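PDB 4FD4: arylalkylamine N-Acetyltransferase like 5b from Aedes aegypti, which probably catalyses acyl transfer from acyl-CoA to the amine of arylalkylamines such as serotonin and dopamine, with acetyl-CoA or longer-chain acyl-CoA as donor. Local coordinates for residues Ile7-Ala12 with Gly144-Gln149; Ile27-Glu32 with Arg50-Phe55; Ala64-Ala69 with Pro136-His141; Gly74-Gly79 with Gln149-Leu154. All blocks are in the same frame, centred on the assembly; numbering follows the deposited sequence.

Interaction 1: Ile7-Ala12 with Gly144-Gln149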
loop_
_atom_site.group_PDB
_atom_site.type_symbol
_atom_site.label_atom_id
_atom_site.label_comp_id
_atom_site.label_asym_id
_atom_site.label_seq_id
_atom_site.Cartn_x
_atom_site.Cartn_y
_atom_site.Cartn_z
ATOM N N ILE A 7 1.429 16.333 16.546
ATOM C CA ILE A 7 1.814 15.146 15.785
ATOM C C ILE A 7 2.850 15.487 14.711
ATOM O O ILE A 7 2.663 16.439 13.954
ATOM C CB ILE A 7 0.578 14.471 15.154
ATOM C CG1 ILE A 7 -0.311 13.875 16.248
ATOM C CG2 ILE A 7 0.990 13.385 14.165
ATOM C CD1 ILE A 7 0.429 12.968 17.217
ATOM N N VAL A 8 3.943 14.724 14.662
ATOM C CA VAL A 8 5.030 14.984 13.710
ATOM C C VAL A 8 4.961 14.027 12.519
ATOM O O VAL A 8 4.844 12.825 12.710
ATOM C CB VAL A 8 6.396 14.774 14.369
ATOM C CG1 VAL A 8 7.524 14.949 13.343
ATOM C CG2 VAL A 8 6.585 15.715 15.555
ATOM N N LEU A 9 5.046 14.544 11.298
ATOM C CA LEU A 9 5.188 13.661 10.140
ATOM C C LEU A 9 6.624 13.717 9.657
ATOM O O LEU A 9 7.184 14.807 9.525
ATOM C CB LEU A 9 4.277 14.097 8.996
ATOM C CG LEU A 9 2.766 13.868 9.059
ATOM C CD1 LEU A 9 2.378 12.627 8.305
ATOM C CD2 LEU A 9 2.226 13.853 10.486
ATOM N N ARG A 10 7.220 12.559 9.375
ATOM C CA ARG A 10 8.575 12.553 8.831
ATOM C C ARG A 10 8.919 11.210 8.213
ATOM O O ARG A 10 8.196 10.242 8.382
ATOM C CB ARG A 10 9.586 12.865 9.926
ATOM C CG ARG A 10 9.532 11.846 11.070
ATOM C CD ARG A 10 10.458 12.231 12.180
ATOM N NE ARG A 10 10.387 11.299 13.309
ATOM C CZ ARG A 10 10.991 10.116 13.348
ATOM N NH1 ARG A 10 11.715 9.681 12.312
ATOM N NH2 ARG A 10 10.856 9.357 14.426
ATOM N N VAL A 11 10.043 11.149 7.513
ATOM C CA VAL A 11 10.502 9.895 6.935
ATOM C C VAL A 11 11.142 9.031 8.034
ATOM O O VAL A 11 11.847 9.547 8.912
ATOM C CB VAL A 11 11.470 10.178 5.744
ATOM C CG1 VAL A 11 12.259 8.937 5.363
ATOM C CG2 VAL A 11 10.676 10.708 4.529
ATOM N N ALA A 12 10.862 7.729 8.017
ATOM C CA ALA A 12 11.450 6.815 9.001
ATOM C C ALA A 12 12.928 6.574 8.686
ATOM O O ALA A 12 13.295 6.437 7.523
ATOM C CB ALA A 12 10.690 5.501 9.021
ATOM N N GLY A 144 -4.700 10.779 7.993
ATOM C CA GLY A 144 -4.668 10.104 6.708
ATOM C C GLY A 144 -4.317 11.088 5.617
ATOM O O GLY A 144 -3.442 10.827 4.770
ATOM N N GLN A 145 -4.988 12.238 5.639
ATOM C CA GLN A 145 -4.759 13.230 4.594
ATOM C C GLN A 145 -3.341 13.775 4.683
ATOM O O GLN A 145 -2.708 14.011 3.658
ATOM C CB GLN A 145 -5.789 14.367 4.648
ATOM C CG GLN A 145 -5.563 15.449 3.584
ATOM C CD GLN A 145 -6.563 16.602 3.665
ATOM O OE1 GLN A 145 -7.519 16.561 4.445
ATOM N NE2 GLN A 145 -6.343 17.636 2.849
ATOM N N ARG A 146 -2.831 13.964 5.899
ATOM C CA ARG A 146 -1.463 14.474 6.063
ATOM C C ARG A 146 -0.399 13.472 5.624
ATOM O O ARG A 146 0.625 13.862 5.047
ATOM C CB ARG A 146 -1.217 14.948 7.493
ATOM C CG ARG A 146 -1.912 16.267 7.819
ATOM C CD ARG A 146 -1.923 16.507 9.313
ATOM N NE ARG A 146 -0.601 16.809 9.844
ATOM C CZ ARG A 146 -0.321 16.875 11.144
ATOM N NH1 ARG A 146 -1.281 16.664 12.041
ATOM N NH2 ARG A 146 0.910 17.153 11.544
ATOM N N LEU A 147 -0.640 12.187 5.879
ATOM C CA LEU A 147 0.266 11.132 5.388
ATOM C C LEU A 147 0.295 11.085 3.869
ATOM O O LEU A 147 1.374 11.083 3.260
ATOM C CB LEU A 147 -0.139 9.761 5.925
ATOM C CG LEU A 147 0.304 9.431 7.341
ATOM C CD1 LEU A 147 -0.354 8.129 7.813
ATOM C CD2 LEU A 147 1.835 9.329 7.390
ATOM N N LEU A 148 -0.883 11.041 3.248
ATOM C CA LEU A 148 -0.953 10.969 1.791
ATOM C C LEU A 148 -0.374 12.228 1.169
ATOM O O LEU A 148 0.336 12.172 0.170
ATOM C CB LEU A 148 -2.406 10.786 1.329
ATOM C CG LEU A 148 -2.757 9.951 0.089
ATOM C CD1 LEU A 148 -3.903 10.592 -0.695
ATOM C CD2 LEU A 148 -1.574 9.644 -0.827
ATOM N N GLN A 149 -0.687 13.378 1.746
ATOM C CA GLN A 149 -0.158 14.630 1.211
ATOM C C GLN A 149 1.351 14.651 1.351
ATOM O O GLN A 149 2.051 15.165 0.486
ATOM C CB GLN A 149 -0.730 15.847 1.931
ATOM C CG GLN A 149 -0.195 17.153 1.341
ATOM C CD GLN A 149 -0.764 17.390 -0.041
ATOM O OE1 GLN A 149 -1.979 17.436 -0.208
ATOM N NE2 GLN A 149 0.104 17.490 -1.044
#

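Interaction 2: Ile27-Glu32 with Arg50-Phe55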
loop_
_atom_site.group_PDB
_atom_site.type_symbol
_atom_site.label_atom_id
_atom_site.label_comp_id
_atom_site.label_asym_id
_atom_site.label_seq_id
_atom_site.Cartn_x
_atom_site.Cartn_y
_atom_site.Cartn_z
ATOM N N ILE A 27 -1.581 -1.670 13.581
ATOM C CA ILE A 27 -2.706 -0.982 12.958
ATOM C C ILE A 27 -2.913 -1.328 11.491
ATOM O O ILE A 27 -3.982 -1.076 10.936
ATOM C CB ILE A 27 -2.578 0.550 13.083
ATOM C CG1 ILE A 27 -1.396 1.066 12.263
ATOM C CG2 ILE A 27 -2.441 0.970 14.554
ATOM C CD1 ILE A 27 -1.403 2.581 12.086
ATOM N N TYR A 28 -1.908 -1.911 10.847
ATOM C CA TYR A 28 -2.051 -2.176 9.413
ATOM C C TYR A 28 -2.547 -3.592 9.093
ATOM O O TYR A 28 -3.668 -3.772 8.612
ATOM C CB TYR A 28 -0.746 -1.881 8.655
ATOM C CG TYR A 28 -0.833 -2.284 7.195
ATOM C CD1 TYR A 28 -1.708 -1.641 6.323
ATOM C CD2 TYR A 28 -0.038 -3.299 6.691
ATOM C CE1 TYR A 28 -1.799 -2.020 4.984
ATOM C CE2 TYR A 28 -0.112 -3.680 5.360
ATOM C CZ TYR A 28 -0.995 -3.041 4.512
ATOM O OH TYR A 28 -1.059 -3.430 3.186
ATOM N N TYR A 29 -1.705 -4.586 9.355
ATOM C CA TYR A 29 -2.031 -5.974 9.013
ATOM C C TYR A 29 -3.362 -6.490 9.579
ATOM O O TYR A 29 -4.127 -7.142 8.869
ATOM C CB TYR A 29 -0.872 -6.904 9.387
ATOM C CG TYR A 29 0.316 -6.775 8.449
ATOM C CD1 TYR A 29 0.193 -7.082 7.099
ATOM C CD2 TYR A 29 1.555 -6.357 8.915
ATOM C CE1 TYR A 29 1.281 -6.961 6.231
ATOM C CE2 TYR A 29 2.645 -6.242 8.058
ATOM C CZ TYR A 29 2.497 -6.547 6.717
ATOM O OH TYR A 29 3.579 -6.437 5.861
ATOM N N PRO A 30 -3.659 -6.184 10.857
ATOM C CA PRO A 30 -4.904 -6.714 11.438
ATOM C C PRO A 30 -6.156 -6.217 10.736
ATOM O O PRO A 30 -7.231 -6.779 10.908
ATOM C CB PRO A 30 -4.866 -6.184 12.878
ATOM C CG PRO A 30 -3.412 -6.001 13.172
ATOM C CD PRO A 30 -2.819 -5.516 11.868
ATOM N N GLU A 31 -6.013 -5.180 9.951
ATOM C CA GLU A 31 -7.144 -4.615 9.312
ATOM C C GLU A 31 -7.165 -4.625 7.814
ATOM O O GLU A 31 -8.222 -4.470 7.237
ATOM C CB GLU A 31 -7.313 -3.181 9.761
ATOM C CG GLU A 31 -7.594 -3.047 11.220
ATOM C CD GLU A 31 -8.934 -3.612 11.573
ATOM O OE1 GLU A 31 -9.033 -4.309 12.592
ATOM O OE2 GLU A 31 -9.890 -3.368 10.815
ATOM N N GLU A 32 -6.019 -4.762 7.195
ATOM C CA GLU A 32 -5.902 -4.690 5.729
ATOM C C GLU A 32 -6.792 -5.718 5.034
ATOM O O GLU A 32 -6.685 -6.917 5.285
ATOM C CB GLU A 32 -4.440 -4.844 5.279
ATOM C CG GLU A 32 -4.239 -5.122 3.780
ATOM C CD GLU A 32 -4.955 -4.133 2.875
ATOM O OE1 GLU A 32 -5.020 -2.926 3.216
ATOM O OE2 GLU A 32 -5.456 -4.575 1.815
ATOM N N ARG A 50 8.782 -8.518 5.228
ATOM C CA ARG A 50 10.056 -8.172 4.621
ATOM C C ARG A 50 9.873 -7.234 3.437
ATOM O O ARG A 50 10.660 -6.290 3.251
ATOM C CB ARG A 50 10.812 -9.423 4.169
ATOM C CG ARG A 50 12.211 -9.126 3.648
ATOM C CD ARG A 50 13.015 -10.395 3.395
ATOM N NE ARG A 50 12.347 -11.261 2.431
ATOM C CZ ARG A 50 11.742 -12.402 2.746
ATOM N NH1 ARG A 50 11.736 -12.826 4.008
ATOM N NH2 ARG A 50 11.149 -13.121 1.799
ATOM N N PHE A 51 8.856 -7.505 2.624
ATOM C CA PHE A 51 8.566 -6.616 1.502
ATOM C C PHE A 51 8.307 -5.198 2.012
ATOM O O PHE A 51 8.927 -4.240 1.554
ATOM C CB PHE A 51 7.351 -7.098 0.719
ATOM C CG PHE A 51 6.925 -6.151 -0.395
ATOM C CD1 PHE A 51 5.816 -5.330 -0.246
ATOM C CD2 PHE A 51 7.639 -6.092 -1.584
ATOM C CE1 PHE A 51 5.425 -4.455 -1.265
ATOM C CE2 PHE A 51 7.253 -5.228 -2.614
ATOM C CZ PHE A 51 6.148 -4.409 -2.453
ATOM N N SER A 52 7.385 -5.066 2.959
ATOM C CA SER A 52 7.039 -3.737 3.445
ATOM C C SER A 52 8.223 -2.993 4.070
ATOM O O SER A 52 8.409 -1.800 3.834
ATOM C CB SER A 52 5.860 -3.813 4.414
ATOM O OG SER A 52 4.744 -4.390 3.764
ATOM N N LEU A 53 9.040 -3.691 4.853
ATOM C CA LEU A 53 10.149 -3.040 5.525
ATOM C C LEU A 53 11.309 -2.733 4.578
ATOM O O LEU A 53 12.129 -1.868 4.874
ATOM C CB LEU A 53 10.650 -3.883 6.696
ATOM C CG LEU A 53 9.713 -4.058 7.894
ATOM C CD1 LEU A 53 10.385 -4.980 8.916
ATOM C CD2 LEU A 53 9.361 -2.725 8.548
ATOM N N SER A 54 11.392 -3.440 3.453
ATOM C CA SER A 54 12.471 -3.165 2.511
ATOM C C SER A 54 12.454 -1.688 2.085
ATOM O O SER A 54 13.451 -1.179 1.591
ATOM C CB SER A 54 12.391 -4.072 1.278
ATOM O OG SER A 54 11.240 -3.765 0.507
ATOM N N PHE A 55 11.342 -0.984 2.298
ATOM C CA PHE A 55 11.272 0.415 1.865
ATOM C C PHE A 55 11.882 1.433 2.834
ATOM O O PHE A 55 12.189 2.563 2.434
ATOM C CB PHE A 55 9.840 0.812 1.476
ATOM C CG PHE A 55 9.311 0.042 0.313
ATOM C CD1 PHE A 55 8.486 -1.058 0.514
ATOM C CD2 PHE A 55 9.682 0.381 -0.988
ATOM C CE1 PHE A 55 8.008 -1.795 -0.566
ATOM C CE2 PHE A 55 9.219 -0.351 -2.074
ATOM C CZ PHE A 55 8.374 -1.439 -1.866
#

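Interaction 3: Ala64-Ala69 with Pro136-His141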
loop_
_atom_site.group_PDB
_atom_site.type_symbol
_atom_site.label_atom_id
_atom_site.label_comp_id
_atom_site.label_asym_id
_atom_site.label_seq_id
_atom_site.Cartn_x
_atom_site.Cartn_y
_atom_site.Cartn_z
ATOM N N ALA A 64 3.799 8.988 11.128
ATOM C CA ALA A 64 3.171 10.014 11.951
ATOM C C ALA A 64 3.441 9.574 13.384
ATOM O O ALA A 64 3.111 8.436 13.784
ATOM C CB ALA A 64 1.679 10.082 11.680
ATOM N N GLU A 65 4.052 10.483 14.139
ATOM C CA GLU A 65 4.597 10.201 15.458
ATOM C C GLU A 65 3.967 11.126 16.501
ATOM O O GLU A 65 3.793 12.322 16.264
ATOM C CB GLU A 65 6.111 10.438 15.408
ATOM C CG GLU A 65 6.886 10.225 16.695
ATOM C CD GLU A 65 8.382 10.511 16.515
ATOM O OE1 GLU A 65 9.211 9.804 17.131
ATOM O OE2 GLU A 65 8.728 11.441 15.751
ATOM N N ASP A 66 3.620 10.561 17.649
ATOM C CA ASP A 66 3.167 11.337 18.803
ATOM C C ASP A 66 4.406 11.609 19.653
ATOM O O ASP A 66 4.741 10.823 20.540
ATOM C CB ASP A 66 2.128 10.530 19.590
ATOM C CG ASP A 66 1.593 11.272 20.820
ATOM O OD1 ASP A 66 2.308 12.132 21.375
ATOM O OD2 ASP A 66 0.460 10.969 21.242
ATOM N N SER A 67 5.099 12.707 19.365
ATOM C CA SER A 67 6.382 12.987 20.011
ATOM C C SER A 67 6.272 13.046 21.535
ATOM O O SER A 67 7.211 12.682 22.244
ATOM C CB SER A 67 6.994 14.282 19.472
ATOM O OG SER A 67 6.185 15.401 19.785
ATOM N N ALA A 68 5.126 13.502 22.031
ATOM C CA ALA A 68 4.879 13.564 23.469
ATOM C C ALA A 68 4.807 12.169 24.098
ATOM O O ALA A 68 5.079 12.001 25.286
ATOM C CB ALA A 68 3.608 14.345 23.754
ATOM N N ALA A 69 4.428 11.173 23.301
ATOM C CA ALA A 69 4.359 9.798 23.781
ATOM C C ALA A 69 5.485 8.943 23.203
ATOM O O ALA A 69 5.584 7.751 23.508
ATOM C CB ALA A 69 3.007 9.189 23.458
ATOM N N PRO A 136 -6.858 4.310 14.408
ATOM C CA PRO A 136 -8.210 4.887 14.363
ATOM C C PRO A 136 -8.626 5.665 15.615
ATOM O O PRO A 136 -9.636 6.386 15.554
ATOM C CB PRO A 136 -9.119 3.663 14.160
ATOM C CG PRO A 136 -8.339 2.509 14.656
ATOM C CD PRO A 136 -6.885 2.834 14.410
ATOM N N THR A 137 -7.867 5.539 16.705
ATOM C CA THR A 137 -8.147 6.306 17.921
ATOM C C THR A 137 -7.575 7.720 17.876
ATOM O O THR A 137 -7.831 8.527 18.777
ATOM C CB THR A 137 -7.638 5.600 19.205
ATOM O OG1 THR A 137 -6.206 5.659 19.253
ATOM C CG2 THR A 137 -8.122 4.139 19.247
ATOM N N TYR A 138 -6.786 8.020 16.848
ATOM C CA TYR A 138 -6.299 9.381 16.669
ATOM C C TYR A 138 -7.135 10.084 15.609
ATOM O O TYR A 138 -6.657 10.374 14.517
ATOM C CB TYR A 138 -4.803 9.404 16.315
ATOM C CG TYR A 138 -3.895 9.144 17.502
ATOM C CD1 TYR A 138 -3.722 7.864 17.998
ATOM C CD2 TYR A 138 -3.235 10.187 18.145
ATOM C CE1 TYR A 138 -2.906 7.617 19.095
ATOM C CE2 TYR A 138 -2.410 9.948 19.244
ATOM C CZ TYR A 138 -2.253 8.661 19.712
ATOM O OH TYR A 138 -1.442 8.400 20.799
ATOM N N ARG A 139 -8.388 10.362 15.959
ATOM C CA ARG A 139 -9.322 11.014 15.048
ATOM C C ARG A 139 -9.248 12.517 15.199
ATOM O O ARG A 139 -8.813 13.023 16.238
ATOM C CB ARG A 139 -10.756 10.580 15.349
ATOM C CG ARG A 139 -11.041 9.121 15.080
ATOM C CD ARG A 139 -12.540 8.860 15.157
ATOM N NE ARG A 139 -13.063 8.811 16.525
ATOM C CZ ARG A 139 -12.888 7.773 17.338
ATOM N NH1 ARG A 139 -13.417 7.769 18.555
ATOM N NH2 ARG A 139 -12.182 6.726 16.920
ATOM N N GLY A 140 -9.701 13.235 14.174
ATOM C CA GLY A 140 -9.793 14.679 14.267
ATOM C C GLY A 140 -8.498 15.431 14.001
ATOM O O GLY A 140 -8.418 16.627 14.276
ATOM N N HIS A 141 -7.494 14.755 13.448
ATOM C CA HIS A 141 -6.201 15.400 13.208
ATOM C C HIS A 141 -5.724 15.339 11.764
ATOM O O HIS A 141 -4.543 15.564 11.500
ATOM C CB HIS A 141 -5.118 14.798 14.110
ATOM C CG HIS A 141 -5.312 15.097 15.561
ATOM N ND1 HIS A 141 -5.100 14.156 16.547
ATOM C CD2 HIS A 141 -5.702 16.229 16.193
ATOM C CE1 HIS A 141 -5.348 14.700 17.727
ATOM N NE2 HIS A 141 -5.719 15.956 17.539
#

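Interaction 4: Gly74-Gly79 with Gln149-Leu154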
loop_
_atom_site.group_PDB
_atom_site.type_symbol
_atom_site.label_atom_id
_atom_site.label_comp_id
_atom_site.label_asym_id
_atom_site.label_seq_id
_atom_site.Cartn_x
_atom_site.Cartn_y
_atom_site.Cartn_z
ATOM N N GLY A 74 0.883 6.505 12.846
ATOM C CA GLY A 74 0.470 6.325 11.465
ATOM C C GLY A 74 1.669 5.953 10.616
ATOM O O GLY A 74 2.808 6.229 11.002
ATOM N N VAL A 75 1.427 5.338 9.467
ATOM C CA VAL A 75 2.550 4.973 8.588
ATOM C C VAL A 75 2.068 4.878 7.151
ATOM O O VAL A 75 0.915 4.521 6.893
ATOM C CB VAL A 75 3.209 3.649 9.038
ATOM C CG1 VAL A 75 2.164 2.522 9.044
ATOM C CG2 VAL A 75 4.448 3.258 8.125
ATOM N N SER A 76 2.938 5.245 6.213
ATOM C CA SER A 76 2.651 5.097 4.795
ATOM C C SER A 76 3.909 4.601 4.104
ATOM O O SER A 76 4.993 5.147 4.298
ATOM C CB SER A 76 2.200 6.407 4.161
ATOM O OG SER A 76 1.983 6.213 2.762
ATOM N N ILE A 77 3.755 3.576 3.289
ATOM C CA ILE A 77 4.904 3.003 2.606
ATOM C C ILE A 77 4.672 3.068 1.108
ATOM O O ILE A 77 3.617 2.661 0.600
ATOM C CB ILE A 77 5.182 1.574 3.083
ATOM C CG1 ILE A 77 5.427 1.598 4.599
ATOM C CG2 ILE A 77 6.377 0.973 2.334
ATOM C CD1 ILE A 77 5.921 0.308 5.172
ATOM N N ALA A 78 5.653 3.628 0.411
ATOM C CA ALA A 78 5.548 3.824 -1.035
ATOM C C ALA A 78 6.882 3.448 -1.683
ATOM O O ALA A 78 7.907 3.367 -1.008
ATOM C CB ALA A 78 5.209 5.259 -1.336
ATOM N N GLY A 79 6.870 3.247 -2.992
ATOM C CA GLY A 79 8.093 2.927 -3.720
ATOM C C GLY A 79 7.841 3.151 -5.197
ATOM O O GLY A 79 6.691 3.325 -5.603
ATOM N N GLN A 149 -0.687 13.378 1.746
ATOM C CA GLN A 149 -0.158 14.630 1.211
ATOM C C GLN A 149 1.351 14.651 1.351
ATOM O O GLN A 149 2.051 15.165 0.486
ATOM C CB GLN A 149 -0.730 15.847 1.931
ATOM C CG GLN A 149 -0.195 17.153 1.341
ATOM C CD GLN A 149 -0.764 17.390 -0.041
ATOM O OE1 GLN A 149 -1.979 17.436 -0.208
ATOM N NE2 GLN A 149 0.104 17.490 -1.044
ATOM N N PHE A 150 1.851 14.120 2.460
ATOM C CA PHE A 150 3.289 14.089 2.676
ATOM C C PHE A 150 3.906 13.227 1.569
ATOM O O PHE A 150 4.912 13.614 0.969
ATOM C CB PHE A 150 3.628 13.592 4.095
ATOM C CG PHE A 150 5.098 13.709 4.466
ATOM C CD1 PHE A 150 5.509 14.552 5.499
ATOM C CD2 PHE A 150 6.069 12.964 3.789
ATOM C CE1 PHE A 150 6.869 14.668 5.850
ATOM C CE2 PHE A 150 7.431 13.067 4.139
ATOM C CZ PHE A 150 7.827 13.912 5.168
ATOM N N GLN A 151 3.289 12.085 1.267
ATOM C CA GLN A 151 3.827 11.212 0.209
ATOM C C GLN A 151 3.788 11.911 -1.160
ATOM O O GLN A 151 4.714 11.784 -1.965
ATOM C CB GLN A 151 3.087 9.866 0.176
ATOM C CG GLN A 151 3.429 8.912 1.339
ATOM C CD GLN A 151 4.786 8.220 1.180
ATOM O OE1 GLN A 151 5.680 8.729 0.500
ATOM N NE2 GLN A 151 4.938 7.048 1.810
ATOM N N MET A 152 2.717 12.650 -1.427
ATOM C CA MET A 152 2.646 13.431 -2.667
ATOM C C MET A 152 3.770 14.471 -2.761
ATOM O O MET A 152 4.454 14.569 -3.773
ATOM C CB MET A 152 1.293 14.129 -2.791
ATOM C CG MET A 152 0.135 13.219 -3.163
ATOM S SD MET A 152 -1.467 14.053 -2.966
ATOM C CE MET A 152 -2.539 12.905 -3.839
ATOM N N ASP A 153 3.941 15.248 -1.696
ATOM C CA ASP A 153 4.951 16.304 -1.655
ATOM C C ASP A 153 6.350 15.741 -1.824
ATOM O O ASP A 153 7.185 16.290 -2.550
ATOM C CB ASP A 153 4.858 17.063 -0.321
ATOM C CG ASP A 153 3.555 17.826 -0.178
ATOM O OD1 ASP A 153 2.874 18.021 -1.206
ATOM O OD2 ASP A 153 3.211 18.229 0.956
ATOM N N LEU A 154 6.596 14.627 -1.141
ATOM C CA LEU A 154 7.893 13.981 -1.147
ATOM C C LEU A 154 8.213 13.416 -2.526
ATOM O O LEU A 154 9.306 13.640 -3.068
ATOM C CB LEU A 154 7.907 12.855 -0.100
ATOM C CG LEU A 154 9.232 12.114 0.055
ATOM C CD1 LEU A 154 10.322 13.071 0.559
ATOM C CD2 LEU A 154 9.073 10.944 1.023
#

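Interaction 1: Ile7-Ala12 with Gly144-Gln149
Leu9 of strand 7-11 sets one methyl against each of two successive residues of helix 143-158, CD2 against Arg146 and CD1 against Leu147. The arginine makes the polar part of the contact. Its CB points toward the strand, with CG anti to the carbonyl carbon (chi1 -74°), and a bend at chi3 turns the far end of the chain along Ile7 and Leu9. NE is the first atom to arrive, 4.1 Å from Leu9 CD2. CZ follows at 4.0 Å from that same methyl, which thus lies over one face of the guanidinium. At the tip, Arg146 NH2 donates to Ile7 O at 3.1 Å. The bond is bent, 139° at the hydrogen, and NH2 comes to the carbonyl from above its plane. Arg146 NH1 passes 4.2 Å from Ile7 CB and makes a weak hydrogen bond to His141 O, so the cationic group spans the strand and the turn before its own helix. The apolar part is tighter: Leu9 CD1 lies 3.5 Å from Leu147 CD2, closer than usual for two methyls, where the side chains cross at about a right angle. Leu9 also touches Ala64 of the neighbouring strand and Phe150 one helical turn further on. With axes 25° apart, near-parallel strand and helix form the helix-on-sheet layer at the edge of the mixed sheet of the GNAT fold.

Interaction 2: Ile27-Glu32 with Arg50-Phe55
This is a small, buried polar contact between two helical elements of the GNAT fold: Tyr29, just past the end of helix 17-28, reaches across to Ser52 of helix 46-53. Both helices lie in the connection between the first two strands of the sheet, a region that in GNAT enzymes commonly borders the acceptor-substrate side. The two hydroxyls meet obliquely to the tyrosine ring, with Tyr29 OH 3.2 Å from Ser52 OG and 3.8 Å from Ser52 CB. The stronger partner of Tyr29 is Asp48, whose OD2 is hydrogen-bonded to the phenol, while Ser52 OG also lies within weak bonding range of Asp48 O in the preceding turn of its helix. Tyr29 thus ties the end of one helix to successive turns of another. Its ring is flanked by neighbours: Tyr28 CD2 sits 3.7 Å above the plane over the ring centre, and His44 stacks on it as well. CG lies anti to the carbonyl carbon (chi1 -73°), which sends the phenol toward helix 46-53. Past the tyrosine the chain turns sharply, and Tyr28 O accepts from both Glu31 N and Glu32 N. Glu32 then serves as N-cap of helix 33-37, its OE2 bonded to Ile34 N. A glycerol, probably from the crystallisation liquor, is hydrogen-bonded to Tyr28 OH and may mark a pocket nearby. On the other segment, Ser54 OG turns back on its own helix to bond Phe51 O at 2.6 Å.

Interaction 3: Ala64-Ala69 with Pro136-His141
Tyr138 and Asp66 join the end region of strand 61-66 to the loop before helix 143-158 at the surface of the GNAT fold. In that loop the run from Arg139 to Gly144 is a variant of the family's Arg/Gln-x-x-Gly-x-Gly/Ala motif, with serine at the first glycine, which in relatives binds the CoA pyrophosphate. Asp66 lies where its strand enters the hairpin leading to strand 71-81. The close part is a single pair: Tyr138 OH donates over 3.2 Å to Asp66 OD2, which accepts through its anti lone pair, the one directed away from OD1. The carboxylate meets the ring at its edge, and the two planes stand 88° apart. Asp66 OD2 stands beside the CE2 corner of the ring, 3.6 Å from Tyr138 CE2. Asp66 holds CG anti to its own N (chi1 -180°), which extends the carboxylate across the gap to the phenol. Nearer the sheet, Tyr138 packs on Ile73 and Leu143 and on the side chain of Lys71. The outer side is much looser. Ser67, Ala68 and Ala69 form an exposed turn, while Thr137, Arg139, Gly140 and His141 are exposed in the other loop, where Arg139 NH2 bonds only weakly to Pro136 O. The aspartate also steadies its own turn: Ala69 N donates to Asp66 O at 2.8 Å. A weaker second bond, from Ala69 N to Asp66 OD1, is 3.0 Å long and bent to 133°.

Interaction 4: Gly74-Gly79 with Gln149-Leu154
Gln151 NE2 is the gripped atom here: it donates to Ser76 OG across the contact and is hydrogen-bonded to Thr60 O besides. The bond to Ser76 OG is 3.2 Å long and fairly straight at 154°, with the hydroxyl oxygen in the plane of the glutamine amide. Ser76 O is also close, 3.1 Å from Gln151 NE2. The other end of the amide is held too, since Gln151 OE1 is hydrogen-bonded to Tyr127 OH. With both ends tied to the sheet, the rotation of the amide about its last torsion is fixed and a buried polar group is satisfied. Ser76 in turn has its main partner in the next strand, where its OG gives its proton to Ile131 O, leaving the oxygen to accept from Gln151. The serine is the link in a short relay from helix to strand to strand. The glutamine arrives there by folding over: chi1 (-73°) sets Gln151 CG anti to the carbonyl carbon and 3.4 Å from Ser76 OG, and a bend at chi2 then turns the amide to Ser76 and Ala78. Ala78 CB, two residues on, rests against that amide, 3.6 Å from Gln151 NE2 and 3.9 Å from Gln151 CD. The axes of segments 149-154 and 74-79 cross at -33°, 9.8 Å apart, and helix 143-158 covers one face of the sheet over strands 61-66, 71-81 and 126-134; Ile77 points away from it, onto Phe55 beyond helix 46-53.

How the interactions relate
Interactions 1 and 4 use the same helix, 143-158, share Gln149 and lie with centres about 7 Å apart; they pin successive turns of it to strands 7-11 and 71-81. Interaction 3 sits about 11 Å from the centre of interaction 1, where strand 61-66 lies between those two strands and the loop before the helix reaches it. Interaction 2 comes from the connection between strands 7-11 and 61-66, and touches interaction 4 through Phe55 packed on Ile77. Along the chain, interaction 2 closes before 3 and 4 open, whose segments alternate. Interactions 1 and 4 thus hold a helix on one face of the N-terminal strands, interaction 3 lies at the strand end, and interaction 2 joins helical elements on the other face.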